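Side-chain contacts in cellulase CEL9M (Clostridium cellulolyticum, PDB 1IA6), which probably hydrolyses internal beta-1,4-glucosidic linkages in cellulose and related beta-glucans, as a family 9 glycoside hydrolase: residues W76-F81 with Y166-N171; I154-S159 with A214-W219; W219-T224 with T228-A233. All blocks are in the same frame, centred on the assembly; numbering follows the deposited sequence.

Interaction 1. Residues W76-F81 with Y166-N171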
loop_
_atom_site.group_PDB
_atom_site.type_symbol
_atom_site.label_atom_id
_atom_site.label_comp_id
_atom_site.label_asym_id
_atom_site.label_seq_id
_atom_site.Cartn_x
_atom_site.Cartn_y
_atom_site.Cartn_z
ATOM N N TRP A 76 9.419 -0.528 -1.201
ATOM C CA TRP A 76 9.956 -1.613 -2.012
ATOM C C TRP A 76 10.067 -1.162 -3.469
ATOM O O TRP A 76 11.040 -1.485 -4.153
ATOM C CB TRP A 76 9.050 -2.850 -1.899
ATOM C CG TRP A 76 9.630 -4.113 -2.476
ATOM C CD1 TRP A 76 10.951 -4.400 -2.659
ATOM C CD2 TRP A 76 8.907 -5.283 -2.884
ATOM N NE1 TRP A 76 11.099 -5.673 -3.153
ATOM C CE2 TRP A 76 9.860 -6.239 -3.301
ATOM C CE3 TRP A 76 7.546 -5.616 -2.933
ATOM C CZ2 TRP A 76 9.498 -7.508 -3.765
ATOM C CZ3 TRP A 76 7.184 -6.882 -3.396
ATOM C CH2 TRP A 76 8.159 -7.811 -3.804
ATOM N N SER A 77 9.072 -0.409 -3.924
ATOM C CA SER A 77 9.046 0.095 -5.293
ATOM C C SER A 77 10.266 0.969 -5.575
ATOM O O SER A 77 10.922 0.826 -6.609
ATOM C CB SER A 77 7.770 0.913 -5.531
ATOM O OG SER A 77 6.606 0.149 -5.255
ATOM N N LEU A 78 10.565 1.871 -4.648
ATOM C CA LEU A 78 11.697 2.782 -4.795
ATOM C C LEU A 78 13.023 2.025 -4.733
ATOM O O LEU A 78 13.960 2.326 -5.472
ATOM C CB LEU A 78 11.662 3.847 -3.696
ATOM C CG LEU A 78 12.741 4.935 -3.742
ATOM C CD1 LEU A 78 12.637 5.713 -5.047
ATOM C CD2 LEU A 78 12.567 5.866 -2.554
ATOM N N TYR A 79 13.090 1.041 -3.845
ATOM C CA TYR A 79 14.294 0.237 -3.674
ATOM C C TYR A 79 14.631 -0.597 -4.908
ATOM O O TYR A 79 15.786 -0.659 -5.327
ATOM C CB TYR A 79 14.132 -0.695 -2.468
ATOM C CG TYR A 79 15.351 -1.548 -2.183
ATOM C CD1 TYR A 79 16.476 -1.006 -1.563
ATOM C CD2 TYR A 79 15.380 -2.895 -2.538
ATOM C CE1 TYR A 79 17.602 -1.790 -1.300
ATOM C CE2 TYR A 79 16.496 -3.685 -2.283
ATOM C CZ TYR A 79 17.601 -3.127 -1.663
ATOM O OH TYR A 79 18.699 -3.911 -1.396
ATOM N N GLU A 80 13.621 -1.235 -5.491
ATOM C CA GLU A 80 13.828 -2.091 -6.660
ATOM C C GLU A 80 13.900 -1.368 -8.002
ATOM O O GLU A 80 14.610 -1.812 -8.906
ATOM C CB GLU A 80 12.716 -3.142 -6.748
ATOM C CG GLU A 80 12.589 -4.066 -5.541
ATOM C CD GLU A 80 13.712 -5.087 -5.435
ATOM O OE1 GLU A 80 14.471 -5.268 -6.411
ATOM O OE2 GLU A 80 13.825 -5.726 -4.369
ATOM N N PHE A 81 13.159 -0.271 -8.142
ATOM C CA PHE A 81 13.127 0.463 -9.406
ATOM C C PHE A 81 13.515 1.932 -9.271
ATOM O O PHE A 81 12.919 2.797 -9.913
ATOM C CB PHE A 81 11.726 0.367 -10.024
ATOM C CG PHE A 81 11.238 -1.045 -10.213
ATOM C CD1 PHE A 81 11.895 -1.914 -11.079
ATOM C CD2 PHE A 81 10.122 -1.508 -9.518
ATOM C CE1 PHE A 81 11.449 -3.228 -11.251
ATOM C CE2 PHE A 81 9.668 -2.820 -9.684
ATOM C CZ PHE A 81 10.336 -3.679 -10.552
ATOM N N TYR A 166 15.364 3.154 5.799
ATOM C CA TYR A 166 16.785 3.224 6.127
ATOM C C TYR A 166 17.578 2.998 4.838
ATOM O O TYR A 166 18.499 3.749 4.523
ATOM C CB TYR A 166 17.162 2.147 7.150
ATOM C CG TYR A 166 18.645 1.835 7.195
ATOM C CD1 TYR A 166 19.551 2.724 7.777
ATOM C CD2 TYR A 166 19.146 0.663 6.621
ATOM C CE1 TYR A 166 20.927 2.455 7.781
ATOM C CE2 TYR A 166 20.520 0.384 6.620
ATOM C CZ TYR A 166 21.401 1.288 7.201
ATOM O OH TYR A 166 22.756 1.036 7.190
ATOM N N LEU A 167 17.198 1.967 4.090
ATOM C CA LEU A 167 17.881 1.633 2.842
ATOM C C LEU A 167 17.741 2.714 1.774
ATOM O O LEU A 167 18.685 2.979 1.033
ATOM C CB LEU A 167 17.354 0.303 2.297
ATOM C CG LEU A 167 17.650 -0.926 3.164
ATOM C CD1 LEU A 167 16.838 -2.123 2.678
ATOM C CD2 LEU A 167 19.145 -1.222 3.126
ATOM N N ASN A 168 16.571 3.342 1.703
ATOM C CA ASN A 168 16.321 4.377 0.703
ATOM C C ASN A 168 16.735 5.792 1.112
ATOM O O ASN A 168 16.851 6.669 0.260
ATOM C CB ASN A 168 14.827 4.424 0.331
ATOM C CG ASN A 168 14.346 3.167 -0.374
ATOM O OD1 ASN A 168 15.046 2.610 -1.214
ATOM N ND2 ASN A 168 13.128 2.731 -0.049
ATOM N N TYR A 169 16.971 6.013 2.402
ATOM C CA TYR A 169 17.294 7.354 2.891
ATOM C C TYR A 169 18.688 7.551 3.494
ATOM O O TYR A 169 19.081 8.684 3.784
ATOM C CB TYR A 169 16.242 7.748 3.934
ATOM C CG TYR A 169 15.864 9.212 3.956
ATOM C CD1 TYR A 169 15.260 9.813 2.852
ATOM C CD2 TYR A 169 16.055 9.982 5.102
ATOM C CE1 TYR A 169 14.849 11.144 2.892
ATOM C CE2 TYR A 169 15.647 11.313 5.152
ATOM C CZ TYR A 169 15.045 11.885 4.045
ATOM O OH TYR A 169 14.620 13.192 4.099
ATOM N N LYS A 170 19.431 6.465 3.678
ATOM C CA LYS A 170 20.761 6.544 4.286
ATOM C C LYS A 170 21.737 7.500 3.603
ATOM O O LYS A 170 22.611 8.062 4.260
ATOM C CB LYS A 170 21.387 5.147 4.370
ATOM C CG LYS A 170 21.595 4.467 3.026
ATOM C CD LYS A 170 21.934 2.987 3.191
ATOM C CE LYS A 170 23.254 2.786 3.918
ATOM N NZ LYS A 170 23.620 1.344 4.023
ATOM N N ASN A 171 21.591 7.681 2.296
ATOM C CA ASN A 171 22.473 8.574 1.547
ATOM C C ASN A 171 22.048 10.039 1.633
ATOM O O ASN A 171 22.799 10.932 1.240
ATOM C CB ASN A 171 22.520 8.149 0.077
ATOM C CG ASN A 171 23.159 6.788 -0.115
ATOM O OD1 ASN A 171 22.990 6.153 -1.157
ATOM N ND2 ASN A 171 23.908 6.338 0.887
#
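Asn168 reaches from the last turn of helix 152-169 to the end of helix 64-80 and lays its amide between Leu78 and Tyr79. Its carbonyl oxygen does the closest touching: OD1 lies 3.5 Å from CA of Tyr79 and 3.7 Å from CB of the same residue, in the plane of the phenol ring and at its edge. Amide and ring planes are 51° apart, and the two side chains meet at about a right angle. The other end of the amide is tied down, because ND2 donates to the backbone O of Gly75, one turn back on helix 64-80; this bond fixes the amide's rotation and leaves OD1 turned to Tyr79. Leu78 and Asn168 lie alongside in antiparallel sense, with Leu78 CD2 3.9 Å from Asn168 CG. Tyr79 is the second large contributor. CG is anti to the backbone N (chi1 -178°), which brings the CE1 side of its ring near Leu167, whose CD1 sits 4.1 Å from Tyr79 CE1 in a purely apolar touch. Both residues also pack on helix 210-224, Tyr79 meeting the Trp219 indole edge-to-face and Leu167 lying against Trp219 and Ala223, while Leu78 also touches Leu95 and Leu98 of helix 91-107. Behind the contact, Trp76 NE1 donates to Glu80 OE2 over 3.0 Å, and Glu80 OE1 forms a salt bridge with Lys322. Far from the metal sites, this is helix-to-helix packing within the alpha-helical barrel that forms the catalytic module of family 9 glycoside hydrolases.

Interaction 2. Residues I154-S159 with A214-W219; sequences ILSETS and AWAATW
Ala216 and Ser156 mark the closest approach of two neighbouring, nearly parallel helices of the family 9 alpha-barrel, 152-169 and 210-224, whose segment axes come within 8.3 Å at a crossing angle of 27°. The apolar part is small and tight: the methyl CB of Ala216 lies 3.8 Å from CB of Ser156 and 3.4 Å from its backbone O. Ser156 OG, with its bond to the O of Ser152, stays on its own helix. The polar part on one flank sets a carboxylate beside an indole. Glu157 has its chain bent at chi2 (-51°), which brings the carboxylate beside the CD1-NE1 bond of Trp215; the two planes are only 22° apart, OE1 lies 3.3 Å from Trp215 NE1 and OE2 3.4 Å from Trp215 CD1. The same OE2 is close to OD1 of Asp212, a residue of the calcium site, so two acidic groups meet here; a shared proton could ease that proximity. A Trp-Trp pair follows one turn on, with Trp219 NE1 over one face of the Trp215 ring. Ser159 OG is hydrogen-bonded to the backbone O of Ala184 on helix 174-193, and a single water between the helices donates to Ser159 OG and to Ala216 O, each over 3.0 Å.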
loop_
_atom_site.group_PDB
_atom_site.type_symbol
_atom_site.label_atom_id
_atom_site.label_comp_id
_atom_site.label_asym_id
_atom_site.label_seq_id
_atom_site.Cartn_x
_atom_site.Cartn_y
_atom_site.Cartn_z
ATOM N N ILE A 154 0.991 -6.248 11.924
ATOM C CA ILE A 154 1.093 -4.798 11.832
ATOM C C ILE A 154 2.508 -4.334 12.173
ATOM O O ILE A 154 3.098 -3.527 11.456
ATOM C CB ILE A 154 0.076 -4.123 12.778
ATOM C CG1 ILE A 154 -1.343 -4.462 12.312
ATOM C CG2 ILE A 154 0.292 -2.606 12.809
ATOM C CD1 ILE A 154 -2.442 -3.815 13.136
ATOM N N LEU A 155 3.053 -4.862 13.265
ATOM C CA LEU A 155 4.394 -4.501 13.700
ATOM C C LEU A 155 5.438 -4.851 12.647
ATOM O O LEU A 155 6.380 -4.091 12.427
ATOM C CB LEU A 155 4.727 -5.212 15.018
ATOM C CG LEU A 155 3.976 -4.698 16.248
ATOM C CD1 LEU A 155 4.197 -5.633 17.435
ATOM C CD2 LEU A 155 4.457 -3.291 16.572
ATOM N N SER A 156 5.259 -5.993 11.989
ATOM C CA SER A 156 6.203 -6.437 10.974
ATOM C C SER A 156 6.147 -5.600 9.706
ATOM O O SER A 156 7.185 -5.280 9.135
ATOM C CB SER A 156 5.973 -7.914 10.635
ATOM O OG SER A 156 6.292 -8.732 11.748
ATOM N N GLU A 157 4.948 -5.242 9.257
ATOM C CA GLU A 157 4.857 -4.425 8.055
ATOM C C GLU A 157 5.452 -3.046 8.325
ATOM O O GLU A 157 6.104 -2.463 7.460
ATOM C CB GLU A 157 3.406 -4.294 7.584
ATOM C CG GLU A 157 2.852 -5.560 6.926
ATOM C CD GLU A 157 3.750 -6.097 5.823
ATOM O OE1 GLU A 157 4.308 -5.291 5.053
ATOM O OE2 GLU A 157 3.890 -7.332 5.715
ATOM N N THR A 158 5.233 -2.532 9.531
ATOM C CA THR A 158 5.762 -1.225 9.905
ATOM C C THR A 158 7.282 -1.323 9.979
ATOM O O THR A 158 7.995 -0.425 9.537
ATOM C CB THR A 158 5.186 -0.766 11.262
ATOM O OG1 THR A 158 3.755 -0.780 11.189
ATOM C CG2 THR A 158 5.645 0.647 11.595
ATOM N N SER A 159 7.775 -2.429 10.526
ATOM C CA SER A 159 9.214 -2.653 10.623
ATOM C C SER A 159 9.827 -2.657 9.222
ATOM O O SER A 159 10.852 -2.016 8.977
ATOM C CB SER A 159 9.492 -3.991 11.318
ATOM O OG SER A 159 10.880 -4.288 11.345
ATOM N N ALA A 214 8.280 -13.012 8.424
ATOM C CA ALA A 214 9.300 -13.486 7.490
ATOM C C ALA A 214 9.736 -12.342 6.584
ATOM O O ALA A 214 10.924 -12.128 6.360
ATOM C CB ALA A 214 8.751 -14.634 6.657
ATOM N N TRP A 215 8.755 -11.617 6.061
ATOM C CA TRP A 215 8.995 -10.473 5.189
ATOM C C TRP A 215 9.860 -9.416 5.890
ATOM O O TRP A 215 10.866 -8.964 5.339
ATOM C CB TRP A 215 7.630 -9.904 4.766
ATOM C CG TRP A 215 7.604 -8.533 4.157
ATOM C CD1 TRP A 215 7.110 -7.394 4.736
ATOM C CD2 TRP A 215 7.971 -8.171 2.817
ATOM N NE1 TRP A 215 7.136 -6.354 3.839
ATOM C CE2 TRP A 215 7.659 -6.801 2.655
ATOM C CE3 TRP A 215 8.527 -8.870 1.738
ATOM C CZ2 TRP A 215 7.886 -6.117 1.455
ATOM C CZ3 TRP A 215 8.753 -8.188 0.543
ATOM C CH2 TRP A 215 8.430 -6.824 0.414
ATOM N N ALA A 216 9.478 -9.034 7.105
ATOM C CA ALA A 216 10.233 -8.038 7.859
ATOM C C ALA A 216 11.650 -8.531 8.138
ATOM O O ALA A 216 12.606 -7.759 8.096
ATOM C CB ALA A 216 9.521 -7.723 9.173
ATOM N N ALA A 217 11.773 -9.826 8.413
ATOM C CA ALA A 217 13.066 -10.432 8.700
ATOM C C ALA A 217 14.010 -10.372 7.500
ATOM O O ALA A 217 15.204 -10.126 7.665
ATOM C CB ALA A 217 12.873 -11.883 9.150
ATOM N N THR A 218 13.488 -10.588 6.292
ATOM C CA THR A 218 14.354 -10.546 5.117
ATOM C C THR A 218 14.930 -9.146 4.907
ATOM O O THR A 218 16.066 -9.004 4.457
ATOM C CB THR A 218 13.631 -10.996 3.818
ATOM O OG1 THR A 218 12.616 -10.051 3.464
ATOM C CG2 THR A 218 13.008 -12.378 4.002
ATOM N N TRP A 219 14.161 -8.114 5.237
ATOM C CA TRP A 219 14.658 -6.753 5.070
ATOM C C TRP A 219 15.706 -6.414 6.125
ATOM O O TRP A 219 16.693 -5.741 5.832
ATOM C CB TRP A 219 13.502 -5.748 5.097
ATOM C CG TRP A 219 12.726 -5.794 3.820
ATOM C CD1 TRP A 219 11.447 -6.241 3.648
ATOM C CD2 TRP A 219 13.218 -5.471 2.514
ATOM N NE1 TRP A 219 11.116 -6.223 2.314
ATOM C CE2 TRP A 219 12.185 -5.755 1.595
ATOM C CE3 TRP A 219 14.438 -4.971 2.030
ATOM C CZ2 TRP A 219 12.331 -5.558 0.216
ATOM C CZ3 TRP A 219 14.585 -4.777 0.657
ATOM C CH2 TRP A 219 13.535 -5.072 -0.234
HETATM O O HOH W 1 12.071 -4.897 8.677
#

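Interaction 3. Residues W219-T224 with T228-A233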
loop_
_atom_site.group_PDB
_atom_site.type_symbol
_atom_site.label_atom_id
_atom_site.label_comp_id
_atom_site.label_asym_id
_atom_site.label_seq_id
_atom_site.Cartn_x
_atom_site.Cartn_y
_atom_site.Cartn_z
ATOM N N TRP A 219 14.161 -8.114 5.237
ATOM C CA TRP A 219 14.658 -6.753 5.070
ATOM C C TRP A 219 15.706 -6.414 6.125
ATOM O O TRP A 219 16.693 -5.741 5.832
ATOM C CB TRP A 219 13.502 -5.748 5.097
ATOM C CG TRP A 219 12.726 -5.794 3.820
ATOM C CD1 TRP A 219 11.447 -6.241 3.648
ATOM C CD2 TRP A 219 13.218 -5.471 2.514
ATOM N NE1 TRP A 219 11.116 -6.223 2.314
ATOM C CE2 TRP A 219 12.185 -5.755 1.595
ATOM C CE3 TRP A 219 14.438 -4.971 2.030
ATOM C CZ2 TRP A 219 12.331 -5.558 0.216
ATOM C CZ3 TRP A 219 14.585 -4.777 0.657
ATOM C CH2 TRP A 219 13.535 -5.072 -0.234
ATOM N N LEU A 220 15.505 -6.885 7.350
ATOM C CA LEU A 220 16.484 -6.623 8.394
ATOM C C LEU A 220 17.795 -7.309 8.022
ATOM O O LEU A 220 18.873 -6.826 8.363
ATOM C CB LEU A 220 15.962 -7.103 9.753
ATOM C CG LEU A 220 14.992 -6.090 10.379
ATOM C CD1 LEU A 220 14.221 -6.719 11.528
ATOM C CD2 LEU A 220 15.776 -4.873 10.849
ATOM N N TYR A 221 17.708 -8.430 7.308
ATOM C CA TYR A 221 18.921 -9.119 6.878
ATOM C C TYR A 221 19.638 -8.262 5.835
ATOM O O TYR A 221 20.843 -8.047 5.911
ATOM C CB TYR A 221 18.605 -10.480 6.258
ATOM C CG TYR A 221 19.828 -11.126 5.640
ATOM C CD1 TYR A 221 20.877 -11.582 6.439
ATOM C CD2 TYR A 221 19.960 -11.233 4.255
ATOM C CE1 TYR A 221 22.033 -12.130 5.870
ATOM C CE2 TYR A 221 21.109 -11.776 3.675
ATOM C CZ TYR A 221 22.139 -12.222 4.487
ATOM O OH TYR A 221 23.272 -12.759 3.918
ATOM N N THR A 222 18.888 -7.777 4.852
ATOM C CA THR A 222 19.469 -6.950 3.803
ATOM C C THR A 222 20.168 -5.714 4.379
ATOM O O THR A 222 21.208 -5.289 3.882
ATOM C CB THR A 222 18.391 -6.491 2.801
ATOM O OG1 THR A 222 17.797 -7.639 2.179
ATOM C CG2 THR A 222 18.999 -5.595 1.725
ATOM N N ALA A 223 19.602 -5.152 5.441
ATOM C CA ALA A 223 20.175 -3.959 6.050
ATOM C C ALA A 223 21.320 -4.215 7.023
ATOM O O ALA A 223 22.202 -3.372 7.164
ATOM C CB ALA A 223 19.078 -3.163 6.756
ATOM N N THR A 224 21.321 -5.373 7.676
ATOM C CA THR A 224 22.347 -5.672 8.679
ATOM C C THR A 224 23.344 -6.784 8.352
ATOM O O THR A 224 24.386 -6.885 8.997
ATOM C CB THR A 224 21.689 -6.041 10.021
ATOM O OG1 THR A 224 21.027 -7.307 9.891
ATOM C CG2 THR A 224 20.661 -4.989 10.422
ATOM N N THR A 228 21.021 -14.314 11.433
ATOM C CA THR A 228 19.998 -14.740 12.379
ATOM C C THR A 228 18.598 -14.381 11.905
ATOM O O THR A 228 17.641 -15.101 12.184
ATOM C CB THR A 228 20.220 -14.112 13.768
ATOM O OG1 THR A 228 20.284 -12.687 13.643
ATOM C CG2 THR A 228 21.516 -14.622 14.377
ATOM N N TYR A 229 18.474 -13.268 11.189
ATOM C CA TYR A 229 17.169 -12.851 10.693
ATOM C C TYR A 229 16.620 -13.832 9.665
ATOM O O TYR A 229 15.409 -14.037 9.580
ATOM C CB TYR A 229 17.253 -11.451 10.085
ATOM C CG TYR A 229 17.397 -10.360 11.122
ATOM C CD1 TYR A 229 16.371 -10.102 12.033
ATOM C CD2 TYR A 229 18.556 -9.591 11.199
ATOM C CE1 TYR A 229 16.496 -9.108 12.995
ATOM C CE2 TYR A 229 18.694 -8.590 12.159
ATOM C CZ TYR A 229 17.658 -8.355 13.052
ATOM O OH TYR A 229 17.777 -7.365 13.997
ATOM N N ILE A 230 17.503 -14.439 8.876
ATOM C CA ILE A 230 17.048 -15.395 7.872
ATOM C C ILE A 230 16.668 -16.700 8.564
ATOM O O ILE A 230 15.760 -17.402 8.128
ATOM C CB ILE A 230 18.130 -15.644 6.792
ATOM C CG1 ILE A 230 18.438 -14.333 6.059
ATOM C CG2 ILE A 230 17.656 -16.701 5.796
ATOM C CD1 ILE A 230 17.220 -13.648 5.427
ATOM N N THR A 231 17.359 -17.020 9.653
ATOM C CA THR A 231 17.039 -18.224 10.401
ATOM C C THR A 231 15.604 -18.052 10.911
ATOM O O THR A 231 14.806 -18.985 10.853
ATOM C CB THR A 231 18.012 -18.423 11.589
ATOM O OG1 THR A 231 19.348 -18.581 11.090
ATOM C CG2 THR A 231 17.636 -19.655 12.393
ATOM N N ASP A 232 15.278 -16.850 11.388
ATOM C CA ASP A 232 13.929 -16.557 11.881
ATOM C C ASP A 232 12.925 -16.654 10.737
ATOM O O ASP A 232 11.882 -17.297 10.858
ATOM C CB ASP A 232 13.826 -15.130 12.443
ATOM C CG ASP A 232 14.484 -14.968 13.796
ATOM O OD1 ASP A 232 14.839 -15.981 14.430
ATOM O OD2 ASP A 232 14.632 -13.804 14.231
ATOM N N ALA A 233 13.247 -15.992 9.631
ATOM C CA ALA A 233 12.370 -15.963 8.468
ATOM C C ALA A 233 11.946 -17.334 7.965
ATOM O O ALA A 233 10.766 -17.560 7.692
ATOM C CB ALA A 233 13.025 -15.176 7.342
#
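Leu220 and Tyr229 form the tight, inner half of this contact. Leu220 CB stands 3.6 Å from the centroid of the Tyr229 ring and only 3° off its normal, a nearly centred CH-pi contact, while CD1 of the same leucine reaches Tyr229 CE1 at 3.6 Å. At the ring's edge, near its plane, Thr224 OG1 comes within 3.5 Å of Tyr229 CE2. That hydroxyl is steered by its own helix: it donates to Leu220 O over 2.7 Å, from the opposite face of the carbonyl plane to Thr224 N, and is also bonded to the backbone N of Asp226 in the turn. Leu220, which is buried, also packs on Leu181 and Tyr188 of helix 174-193. Tyr221 and Ile230, by contrast, are both partly exposed to solvent, though their mutual contact is still close. Here Ile230 CG1 lies over one face of the Tyr221 ring, offset toward the rim, 3.8 Å from its centroid and 23° off the normal, and both residues also touch Ile270. The segments run antiparallel at 168°, the arrangement of a helical hairpin, in which a short turn folds helix 228-236 back on helix 210-224 at the surface of the alpha-barrel.

How the interactions relate
From the N terminus, helix 64-80 comes first, and interaction 1 closes a loop of 84 residues by joining its end to the end of helix 152-169. Interaction 2 starts inside that loop, on the earlier turns of helix 152-169, and ends beyond it on helix 210-224; the two contacts therefore cross along the chain. Interaction 3 follows in series and closes just a three-residue turn between helices 210-224 and 228-236. Trp219 belongs to the segments of both interactions 2 and 3, and its indole bridges to interaction 1 by packing on Trp76. Ala217 also abuts Tyr229 and Ala233, so helix 228-236 is tied to helix 210-224 of the barrel.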